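Side-chain contact in dual specificity protein phosphatase 12 (Homo sapiens, PDB 4KI9), which removes phosphate from phosphotyrosine as well as from phosphoserine and phosphothreonine residues of proteins, the chain here being its catalytic domain: residues D108-F112 / E113-E117. The protein carries 2 engineered substitutions. Sequence-based numbering, arbitrary orientation.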
ATOM      1  N   ASP A 108       7.904  -4.670  10.065  1.00 23.94           N
ATOM      2  CA  ASP A 108       9.306  -4.834  10.412  1.00 27.43           C
ATOM      3  C   ASP A 108       9.862  -3.711  11.293  1.00 30.88           C
ATOM      4  O   ASP A 108      11.026  -3.773  11.705  1.00 29.69           O
ATOM      5  CB  ASP A 108      10.160  -4.926   9.144  1.00 33.10           C
ATOM      6  CG  ASP A 108       9.829  -6.132   8.298  1.00 38.80           C
ATOM      7  OD1 ASP A 108      10.231  -6.152   7.117  1.00 45.83           O
ATOM      8  OD2 ASP A 108       9.159  -7.054   8.800  1.00 41.35           O
ATOM      9  N   GLN A 109       9.048  -2.697  11.577  1.00 27.23           N
ATOM     10  CA  GLN A 109       9.516  -1.515  12.300  1.00 30.05           C
ATOM     11  C   GLN A 109      10.755  -0.976  11.604  1.00 29.26           C
ATOM     12  O   GLN A 109      11.806  -0.819  12.223  1.00 30.42           O
ATOM     13  CB  GLN A 109       9.837  -1.847  13.761  1.00 33.44           C
ATOM     14  CG  GLN A 109       8.710  -2.543  14.497  1.00 44.02           C
ATOM     15  CD  GLN A 109       8.110  -1.687  15.591  1.00 52.08           C
ATOM     16  OE1 GLN A 109       7.832  -0.505  15.392  1.00 42.84           O
ATOM     17  NE2 GLN A 109       7.901  -2.284  16.756  1.00 63.39           N
ATOM     18  N   LEU A 110      10.635  -0.736  10.303  1.00 27.91           N
ATOM     19  CA  LEU A 110      11.766  -0.332   9.464  1.00 27.65           C
ATOM     20  C   LEU A 110      11.564   1.105   9.016  1.00 28.67           C
ATOM     21  O   LEU A 110      10.472   1.459   8.577  1.00 32.71           O
ATOM     22  CB  LEU A 110      11.780  -1.178   8.196  1.00 31.99           C
ATOM     23  CG  LEU A 110      12.727  -2.332   7.915  1.00 44.43           C
ATOM     24  CD1 LEU A 110      12.547  -2.744   6.462  1.00 47.82           C
ATOM     25  CD2 LEU A 110      14.172  -1.948   8.184  1.00 40.80           C
ATOM     26  N   PRO A 111      12.616   1.938   9.093  1.00 26.06           N
ATOM     27  CA  PRO A 111      12.498   3.302   8.569  1.00 29.21           C
ATOM     28  C   PRO A 111      12.110   3.351   7.089  1.00 31.73           C
ATOM     29  O   PRO A 111      12.412   2.424   6.333  1.00 26.26           O
ATOM     30  CB  PRO A 111      13.912   3.875   8.761  1.00 31.78           C
ATOM     31  CG  PRO A 111      14.452   3.128   9.922  1.00 32.46           C
ATOM     32  CD  PRO A 111      13.885   1.730   9.818  1.00 26.81           C
ATOM     33  N   PHE A 112      11.449   4.432   6.688  1.00 26.67           N
ATOM     34  CA  PHE A 112      10.944   4.576   5.323  1.00 29.86           C
ATOM     35  C   PHE A 112      12.001   4.304   4.253  1.00 35.49           C
ATOM     36  O   PHE A 112      11.752   3.575   3.289  1.00 32.11           O
ATOM     37  CB  PHE A 112      10.355   5.977   5.113  1.00 26.88           C
ATOM     38  CG  PHE A 112      10.275   6.391   3.663  1.00 32.15           C
ATOM     39  CD1 PHE A 112      11.109   7.387   3.162  1.00 36.45           C
ATOM     40  CD2 PHE A 112       9.377   5.782   2.802  1.00 24.51           C
ATOM     41  CE1 PHE A 112      11.035   7.772   1.830  1.00 33.48           C
ATOM     42  CE2 PHE A 112       9.297   6.158   1.476  1.00 29.77           C
ATOM     43  CZ  PHE A 112      10.131   7.153   0.985  1.00 33.22           C
ATOM     44  N   GLU A 113      13.186   4.880   4.430  1.00 34.51           N
ATOM     45  CA  GLU A 113      14.213   4.779   3.408  1.00 32.93           C
ATOM     46  C   GLU A 113      14.659   3.335   3.230  1.00 34.98           C
ATOM     47  O   GLU A 113      14.877   2.891   2.107  1.00 38.43           O
ATOM     48  CB  GLU A 113      15.408   5.689   3.730  1.00 43.38           C
ATOM     49  CG  GLU A 113      15.068   7.170   3.745  1.00 52.66           C
ATOM     50  CD  GLU A 113      14.931   7.761   2.349  1.00 68.95           C
ATOM     51  OE1 GLU A 113      15.111   7.016   1.360  1.00 71.03           O
ATOM     52  OE2 GLU A 113      14.648   8.976   2.240  1.00 76.38           O
ATOM     53  N   LYS A 114      14.774   2.600   4.334  1.00 30.09           N
ATOM     54  CA  LYS A 114      15.156   1.190   4.261  1.00 36.03           C
ATOM     55  C   LYS A 114      14.092   0.311   3.590  1.00 34.19           C
ATOM     56  O   LYS A 114      14.418  -0.551   2.780  1.00 37.33           O
ATOM     57  CB  LYS A 114      15.519   0.649   5.652  1.00 33.99           C
ATOM     58  CG  LYS A 114      16.886   1.121   6.151  1.00 49.40           C
ATOM     59  CD  LYS A 114      17.038   0.847   7.638  1.00 62.78           C
ATOM     60  CE  LYS A 114      18.242   1.559   8.225  1.00 72.06           C
ATOM     61  NZ  LYS A 114      18.095   1.736   9.701  1.00 74.72           N
ATOM     62  N   ALA A 115      12.825   0.530   3.920  1.00 35.80           N
ATOM     63  CA  ALA A 115      11.745  -0.261   3.329  1.00 30.64           C
ATOM     64  C   ALA A 115      11.616   0.024   1.839  1.00 33.48           C
ATOM     65  O   ALA A 115      11.485  -0.889   1.040  1.00 33.60           O
ATOM     66  CB  ALA A 115      10.425   0.019   4.036  1.00 27.77           C
ATOM     67  N   TYR A 116      11.670   1.298   1.473  1.00 28.65           N
ATOM     68  CA  TYR A 116      11.482   1.704   0.093  1.00 29.26           C
ATOM     69  C   TYR A 116      12.656   1.190  -0.753  1.00 40.05           C
ATOM     70  O   TYR A 116      12.484   0.804  -1.909  1.00 39.67           O
ATOM     71  CB  TYR A 116      11.389   3.226   0.023  1.00 30.60           C
ATOM     72  CG  TYR A 116      10.930   3.790  -1.298  1.00 33.70           C
ATOM     73  CD1 TYR A 116      10.160   3.037  -2.180  1.00 36.38           C
ATOM     74  CD2 TYR A 116      11.279   5.077  -1.671  1.00 38.33           C
ATOM     75  CE1 TYR A 116       9.744   3.572  -3.400  1.00 36.27           C
ATOM     76  CE2 TYR A 116      10.871   5.613  -2.875  1.00 37.59           C
ATOM     77  CZ  TYR A 116      10.103   4.859  -3.733  1.00 33.07           C
ATOM     78  OH  TYR A 116       9.717   5.415  -4.929  1.00 39.67           O
ATOM     79  N   GLU A 117      13.846   1.176  -0.157  1.00 44.20           N
ATOM     80  CA  GLU A 117      15.044   0.670  -0.826  1.00 49.10           C
ATOM     81  C   GLU A 117      14.857  -0.796  -1.223  1.00 48.93           C
ATOM     82  O   GLU A 117      15.263  -1.214  -2.309  1.00 46.66           O
ATOM     83  CB  GLU A 117      16.260   0.840   0.088  1.00 56.86           C
ATOM     84  CG  GLU A 117      17.550   0.222  -0.411  1.00 65.81           C
ATOM     85  CD  GLU A 117      18.610   0.190   0.674  1.00 77.72           C
ATOM     86  OE1 GLU A 117      18.772   1.210   1.380  1.00 80.50           O
ATOM     87  OE2 GLU A 117      19.269  -0.859   0.834  1.00 85.39           O
TER
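The carbonyl oxygen of Phe-112 accepts the backbone N-H of Tyr-116 at 2.9 Å (N to O). One residue earlier, Pro-111 O takes the N-H of Ala-115 at 3.1 Å, and these two i to i+4 bonds open the helix. Phe-112 and Tyr-116, one turn apart on the helix, both have CG anti to the backbone N, and with this shared choice their rings run alongside each other in the same direction. The planes are 24° apart but offset so far that little of one ring covers the other; the closest approach, 3.6 Å, is between Phe-112 CZ and Tyr-116 CD2.

Pro-111 sits at the N-cap of helix 112-122, which follows a short loop after helix 95-108 in the helical part of the dual specificity phosphatase catalytic domain. Before the cap, Leu-110 spreads its two methyls over the new turn: CD2 meets Lys-114 CB at 3.9 Å, the two side chains crossing at about a right angle, while CD1 faces Ala-115 CB at 4.2 Å. Lys-114, extended beyond CG, runs back past the proline ring, its CD 3.9 Å from Pro-111 CD.

Glu-113 bends at chi2 (-77°), bringing its carboxylate to the Phe-112 ring, where OE2 lies 3.8 Å from CE1. Farther in, Phe-112 packs on Met-105 and Leu-136, between helices 95-108 and 130-141, and Gln-140 OE1 receives its backbone N-H. The Tyr-116 hydroxyl is hydrogen-bonded to the backbone N of Met-128, and the side chain of Tyr-116 lies about 7 Å from that of Val-93, a substrate-binding residue.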